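Local coordinates for dioxygenase (Pseudomonas brassicacearum, PDB 5V2D), which probably cleaves the central double bond of lignin-derived stilbenes with molecular oxygen, using a non-haem iron centre, at residues A[201-215]-A[227-241]. Numbering follows the deposited sequence.
Sequences FSYEAKGDGTPDLVY and EIWFQAPYAAMVHDF. With FE (Fe (III) ion), chain E.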
loop_
_atom_site.group_PDB
_atom_site.type_symbol
_atom_site.label_atom_id
_atom_site.label_comp_id
_atom_site.label_asym_id
_atom_site.label_seq_id
_atom_site.Cartn_x
_atom_site.Cartn_y
_atom_site.Cartn_z
ATOM N N PHE A 201 -11.619 -0.064 8.115
ATOM C CA PHE A 201 -11.457 0.483 9.456
ATOM C C PHE A 201 -10.999 1.922 9.348
ATOM O O PHE A 201 -10.673 2.398 8.242
ATOM C CB PHE A 201 -10.515 -0.362 10.297
ATOM C CG PHE A 201 -9.075 -0.237 9.906
ATOM C CD1 PHE A 201 -8.223 0.733 10.548
ATOM C CD2 PHE A 201 -8.531 -1.023 8.922
ATOM C CE1 PHE A 201 -6.921 0.884 10.136
ATOM C CE2 PHE A 201 -7.189 -0.874 8.536
ATOM C CZ PHE A 201 -6.384 0.057 9.138
ATOM N N SER A 202 -10.945 2.614 10.483
ATOM C CA SER A 202 -10.429 4.002 10.563
ATOM C C SER A 202 -9.627 4.177 11.868
ATOM O O SER A 202 -10.027 3.611 12.908
ATOM C CB SER A 202 -11.607 4.961 10.555
ATOM O OG SER A 202 -11.198 6.259 10.991
ATOM N N TYR A 203 -8.466 4.829 11.811
ATOM C CA TYR A 203 -7.769 5.285 13.009
ATOM C C TYR A 203 -7.711 6.831 12.953
ATOM O O TYR A 203 -7.989 7.440 11.907
ATOM C CB TYR A 203 -6.400 4.636 13.237
ATOM C CG TYR A 203 -5.307 5.161 12.329
ATOM C CD1 TYR A 203 -5.151 4.637 11.033
ATOM C CD2 TYR A 203 -4.458 6.130 12.757
ATOM C CE1 TYR A 203 -4.174 5.078 10.193
ATOM C CE2 TYR A 203 -3.446 6.640 11.928
ATOM C CZ TYR A 203 -3.294 6.123 10.664
ATOM O OH TYR A 203 -2.259 6.606 9.865
ATOM N N GLU A 204 -7.376 7.457 14.079
ATOM C CA GLU A 204 -7.616 8.882 14.279
ATOM C C GLU A 204 -9.014 9.250 13.829
ATOM O O GLU A 204 -9.283 10.231 13.099
ATOM C CB GLU A 204 -6.536 9.724 13.576
ATOM C CG GLU A 204 -5.155 9.607 14.279
ATOM C CD GLU A 204 -4.133 10.539 13.632
ATOM O OE1 GLU A 204 -4.250 11.790 13.729
ATOM O OE2 GLU A 204 -3.191 9.996 12.995
ATOM N N ALA A 205 -9.947 8.424 14.250
ATOM C CA ALA A 205 -11.267 8.384 13.628
ATOM C C ALA A 205 -12.141 9.570 14.007
ATOM O O ALA A 205 -13.190 9.787 13.355
ATOM C CB ALA A 205 -11.959 7.112 13.976
ATOM N N LYS A 206 -11.753 10.320 15.051
ATOM C CA LYS A 206 -12.464 11.579 15.352
ATOM C C LYS A 206 -11.612 12.796 15.212
ATOM O O LYS A 206 -11.946 13.833 15.794
ATOM C CB LYS A 206 -13.023 11.500 16.787
ATOM C CG LYS A 206 -14.047 10.410 16.898
ATOM C CD LYS A 206 -14.708 10.435 18.268
ATOM C CE LYS A 206 -15.907 9.487 18.233
ATOM N NZ LYS A 206 -16.427 9.336 19.610
ATOM N N GLY A 207 -10.568 12.743 14.394
ATOM C CA GLY A 207 -9.708 13.933 14.203
ATOM C C GLY A 207 -8.303 13.700 14.645
ATOM O O GLY A 207 -7.922 12.611 15.158
ATOM N N ASP A 208 -7.475 14.715 14.403
ATOM C CA ASP A 208 -6.025 14.606 14.620
ATOM C C ASP A 208 -5.696 14.166 16.002
ATOM O O ASP A 208 -6.168 14.756 16.953
ATOM C CB ASP A 208 -5.304 15.954 14.428
ATOM C CG ASP A 208 -5.250 16.413 12.988
ATOM O OD1 ASP A 208 -5.177 15.534 12.082
ATOM O OD2 ASP A 208 -5.216 17.670 12.768
ATOM N N GLY A 209 -4.878 13.144 16.139
ATOM C CA GLY A 209 -4.426 12.773 17.480
ATOM C C GLY A 209 -5.431 12.016 18.303
ATOM O O GLY A 209 -5.103 11.638 19.400
ATOM N N THR A 210 -6.631 11.752 17.798
ATOM C CA THR A 210 -7.590 10.992 18.577
ATOM C C THR A 210 -7.244 9.486 18.651
ATOM O O THR A 210 -6.756 8.909 17.694
ATOM C CB THR A 210 -9.048 11.191 18.095
ATOM O OG1 THR A 210 -9.199 10.841 16.688
ATOM C CG2 THR A 210 -9.462 12.622 18.281
ATOM N N PRO A 211 -7.536 8.847 19.791
ATOM C CA PRO A 211 -7.302 7.440 19.970
ATOM C C PRO A 211 -8.428 6.529 19.449
ATOM O O PRO A 211 -8.328 5.300 19.619
ATOM C CB PRO A 211 -7.242 7.297 21.512
ATOM C CG PRO A 211 -8.210 8.339 21.995
ATOM C CD PRO A 211 -8.029 9.504 21.049
ATOM N N ASP A 212 -9.455 7.100 18.824
ATOM C CA ASP A 212 -10.582 6.322 18.378
ATOM C C ASP A 212 -10.202 5.432 17.176
ATOM O O ASP A 212 -9.515 5.890 16.236
ATOM C CB ASP A 212 -11.710 7.227 17.964
ATOM C CG ASP A 212 -12.145 8.150 19.126
ATOM O OD1 ASP A 212 -11.480 9.196 19.285
ATOM O OD2 ASP A 212 -13.023 7.743 19.938
ATOM N N LEU A 213 -10.694 4.194 17.234
ATOM C CA LEU A 213 -10.534 3.177 16.203
ATOM C C LEU A 213 -11.894 2.673 15.868
ATOM O O LEU A 213 -12.739 2.525 16.751
ATOM C CB LEU A 213 -9.743 2.014 16.754
ATOM C CG LEU A 213 -8.313 2.343 17.156
ATOM C CD1 LEU A 213 -7.609 1.082 17.620
ATOM C CD2 LEU A 213 -7.515 2.861 15.991
ATOM N N VAL A 214 -12.161 2.369 14.608
ATOM C CA VAL A 214 -13.464 1.823 14.222
ATOM C C VAL A 214 -13.289 0.737 13.204
ATOM O O VAL A 214 -12.543 0.983 12.219
ATOM C CB VAL A 214 -14.362 2.840 13.459
ATOM C CG1 VAL A 214 -15.818 2.447 13.498
ATOM C CG2 VAL A 214 -14.065 4.238 13.772
ATOM N N TYR A 215 -13.989 -0.390 13.366
ATOM C CA TYR A 215 -14.134 -1.401 12.296
ATOM C C TYR A 215 -15.443 -1.166 11.534
ATOM O O TYR A 215 -16.458 -0.852 12.158
ATOM C CB TYR A 215 -14.128 -2.821 12.896
ATOM C CG TYR A 215 -14.420 -3.871 11.884
ATOM C CD1 TYR A 215 -13.563 -4.068 10.841
ATOM C CD2 TYR A 215 -15.569 -4.631 11.932
ATOM C CE1 TYR A 215 -13.815 -4.993 9.868
ATOM C CE2 TYR A 215 -15.826 -5.590 10.996
ATOM C CZ TYR A 215 -14.951 -5.770 9.952
ATOM O OH TYR A 215 -15.206 -6.672 8.953
ATOM N N GLU A 227 -20.543 -1.793 12.554
ATOM C CA GLU A 227 -19.444 -0.955 12.925
ATOM C C GLU A 227 -19.107 -1.179 14.382
ATOM O O GLU A 227 -19.961 -1.595 15.167
ATOM C CB GLU A 227 -19.757 0.493 12.633
ATOM C CG GLU A 227 -20.933 1.098 13.392
ATOM C CD GLU A 227 -21.228 2.515 12.913
ATOM O OE1 GLU A 227 -22.400 2.800 12.831
ATOM O OE2 GLU A 227 -20.317 3.297 12.565
ATOM N N ILE A 228 -17.842 -1.049 14.753
ATOM C CA ILE A 228 -17.405 -1.229 16.125
ATOM C C ILE A 228 -16.468 -0.088 16.423
ATOM O O ILE A 228 -15.331 -0.040 15.875
ATOM C CB ILE A 228 -16.639 -2.560 16.339
ATOM C CG1 ILE A 228 -17.361 -3.765 15.752
ATOM C CG2 ILE A 228 -16.303 -2.757 17.826
ATOM C CD1 ILE A 228 -16.569 -5.052 15.889
ATOM N N TRP A 229 -16.927 0.844 17.260
ATOM C CA TRP A 229 -16.104 1.981 17.696
ATOM C C TRP A 229 -15.475 1.639 19.027
ATOM O O TRP A 229 -16.163 1.160 19.908
ATOM C CB TRP A 229 -16.970 3.225 17.905
ATOM C CG TRP A 229 -17.498 3.770 16.605
ATOM C CD1 TRP A 229 -18.515 3.253 15.860
ATOM C CD2 TRP A 229 -17.035 4.945 15.907
ATOM N NE1 TRP A 229 -18.708 4.007 14.744
ATOM C CE2 TRP A 229 -17.851 5.088 14.764
ATOM C CE3 TRP A 229 -16.051 5.893 16.166
ATOM C CZ2 TRP A 229 -17.675 6.106 13.833
ATOM C CZ3 TRP A 229 -15.893 6.930 15.261
ATOM C CH2 TRP A 229 -16.700 7.033 14.096
ATOM N N PHE A 230 -14.185 1.890 19.187
ATOM C CA PHE A 230 -13.542 1.706 20.477
ATOM C C PHE A 230 -12.348 2.628 20.550
ATOM O O PHE A 230 -12.185 3.471 19.655
ATOM C CB PHE A 230 -13.173 0.238 20.678
ATOM C CG PHE A 230 -12.184 -0.349 19.669
ATOM C CD1 PHE A 230 -10.880 -0.602 20.050
ATOM C CD2 PHE A 230 -12.609 -0.732 18.395
ATOM C CE1 PHE A 230 -9.965 -1.214 19.171
ATOM C CE2 PHE A 230 -11.712 -1.275 17.482
ATOM C CZ PHE A 230 -10.376 -1.536 17.888
ATOM N N GLN A 231 -11.540 2.530 21.606
ATOM C CA GLN A 231 -10.428 3.421 21.757
ATOM C C GLN A 231 -9.153 2.684 22.059
ATOM O O GLN A 231 -9.108 1.720 22.843
ATOM C CB GLN A 231 -10.713 4.417 22.875
ATOM C CG GLN A 231 -11.910 5.301 22.560
ATOM C CD GLN A 231 -11.769 6.613 23.205
ATOM O OE1 GLN A 231 -11.092 6.756 24.231
ATOM N NE2 GLN A 231 -12.379 7.604 22.619
ATOM N N ALA A 232 -8.082 3.144 21.446
ATOM C CA ALA A 232 -6.755 2.676 21.763
ATOM C C ALA A 232 -6.258 3.452 22.977
ATOM O O ALA A 232 -6.787 4.526 23.283
ATOM C CB ALA A 232 -5.829 2.961 20.593
ATOM N N PRO A 233 -5.179 2.966 23.609
ATOM C CA PRO A 233 -4.607 3.677 24.757
ATOM C C PRO A 233 -3.834 4.916 24.335
ATOM O O PRO A 233 -3.532 5.723 25.177
ATOM C CB PRO A 233 -3.715 2.627 25.426
ATOM C CG PRO A 233 -3.359 1.663 24.318
ATOM C CD PRO A 233 -4.594 1.610 23.450
ATOM N N TYR A 234 -3.556 5.113 23.048
ATOM C CA TYR A 234 -2.923 6.312 22.557
ATOM C C TYR A 234 -3.156 6.303 21.023
ATOM O O TYR A 234 -3.520 5.264 20.468
ATOM C CB TYR A 234 -1.425 6.317 22.872
ATOM C CG TYR A 234 -0.710 5.013 22.532
ATOM C CD1 TYR A 234 -0.465 4.061 23.523
ATOM C CD2 TYR A 234 -0.251 4.753 21.274
ATOM C CE1 TYR A 234 0.164 2.853 23.241
ATOM C CE2 TYR A 234 0.406 3.534 20.972
ATOM C CZ TYR A 234 0.633 2.584 21.949
ATOM O OH TYR A 234 1.277 1.377 21.657
ATOM N N ALA A 235 -2.966 7.432 20.373
ATOM C CA ALA A 235 -3.098 7.551 18.917
ATOM C C ALA A 235 -1.830 7.071 18.245
ATOM O O ALA A 235 -0.741 7.621 18.442
ATOM C CB ALA A 235 -3.418 8.980 18.493
ATOM N N ALA A 236 -1.981 6.048 17.390
ATOM C CA ALA A 236 -0.874 5.501 16.673
ATOM C C ALA A 236 -1.256 5.110 15.269
ATOM O O ALA A 236 -2.451 4.821 14.992
ATOM C CB ALA A 236 -0.346 4.275 17.407
ATOM N N MET A 237 -0.233 4.957 14.428
ATOM C CA MET A 237 -0.490 4.545 13.012
ATOM C C MET A 237 -1.054 3.126 12.992
ATOM O O MET A 237 -0.457 2.193 13.559
ATOM C CB MET A 237 0.773 4.572 12.187
ATOM C CG MET A 237 0.518 4.211 10.703
ATOM S SD MET A 237 2.032 4.135 9.697
ATOM C CE MET A 237 2.166 5.867 9.435
ATOM N N VAL A 238 -2.183 2.955 12.319
ATOM C CA VAL A 238 -2.689 1.625 11.972
ATOM C C VAL A 238 -2.793 1.610 10.450
ATOM O O VAL A 238 -3.844 2.050 9.843
ATOM C CB VAL A 238 -4.029 1.310 12.606
ATOM C CG1 VAL A 238 -4.391 -0.154 12.358
ATOM C CG2 VAL A 238 -3.973 1.514 14.113
ATOM N N HIS A 239 -1.719 1.117 9.827
ATOM C CA HIS A 239 -1.641 1.217 8.359
ATOM C C HIS A 239 -2.499 0.138 7.683
ATOM O O HIS A 239 -3.271 0.408 6.755
ATOM C CB HIS A 239 -0.179 1.240 7.868
ATOM C CG HIS A 239 -0.063 1.344 6.370
ATOM N ND1 HIS A 239 -0.533 2.439 5.670
ATOM C CD2 HIS A 239 0.328 0.429 5.446
ATOM C CE1 HIS A 239 -0.331 2.243 4.379
ATOM N NE2 HIS A 239 0.164 1.026 4.222
ATOM N N ASP A 240 -2.266 -1.117 8.091
ATOM C CA ASP A 240 -2.919 -2.279 7.508
ATOM C C ASP A 240 -3.635 -2.981 8.644
ATOM O O ASP A 240 -3.479 -2.620 9.795
ATOM C CB ASP A 240 -1.845 -3.141 6.823
ATOM C CG ASP A 240 -2.396 -4.093 5.742
ATOM O OD1 ASP A 240 -3.639 -4.344 5.707
ATOM O OD2 ASP A 240 -1.548 -4.647 4.963
ATOM N N PHE A 241 -4.453 -3.957 8.341
ATOM C CA PHE A 241 -5.121 -4.753 9.376
ATOM C C PHE A 241 -5.340 -6.154 8.864
ATOM O O PHE A 241 -4.874 -6.481 7.821
ATOM C CB PHE A 241 -6.411 -4.059 9.884
ATOM C CG PHE A 241 -7.639 -4.302 9.072
ATOM C CD1 PHE A 241 -7.667 -4.085 7.743
ATOM C CD2 PHE A 241 -8.804 -4.724 9.688
ATOM C CE1 PHE A 241 -8.853 -4.233 7.005
ATOM C CE2 PHE A 241 -9.998 -4.921 8.956
ATOM C CZ PHE A 241 -10.013 -4.685 7.623
HETATM FE FE FE E . 0.294 -0.008 2.432
HETATM O O HOH W 1 -14.208 5.340 19.330
HETATM O O HOH W 2 1.763 1.341 1.903
#
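Leu213 with Phe230 and Tyr215 with Ile228 are the hydrogen-bonded pairs joining antiparallel strands 212-215 and 227-231, and Ala232 N to Pro211 O (2.8 Å) extends the pairing. Gln231 NE2 donates to Asp212 OD2 (2.8 Å) from above the carboxylate plane, amide and carboxylate planes 81° apart; a water links the same oxygen to Phe230 O. CH-pi contacts occupy both sheet faces. Val214 CG1, anti to its own N (chi1 -160°), sits 3.4 Å from the centroid of the Trp229 five-membered ring, CG2 lies over the six-membered ring, and Glu227 OE2 accepts from NE1 in the ring plane, fixing the indole's rotation. Replacing Trp229 by an alanine would probably leave both Val214 methyls uncovered and the Glu227 carboxylate without its N-H donor. On the opposite face, Leu213 CB rests on the Phe230 ring. Beyond it, Phe201 and Phe241 form an oblique ring pair, and Val238 N stands 3.5 Å above the Tyr203 ring centre. That packing flanks His239, whose NE2 binds iron (2.1 Å) and whose ND1 is hydrogen-bonded to Glu156, also partner of Tyr203 OH. His188, His304 and His495 complete the four-histidine iron site characteristic of the carotenoid-oxygenase beta-propeller; the hairpin supplies one blade's two outer strands, 224-231 at its edge.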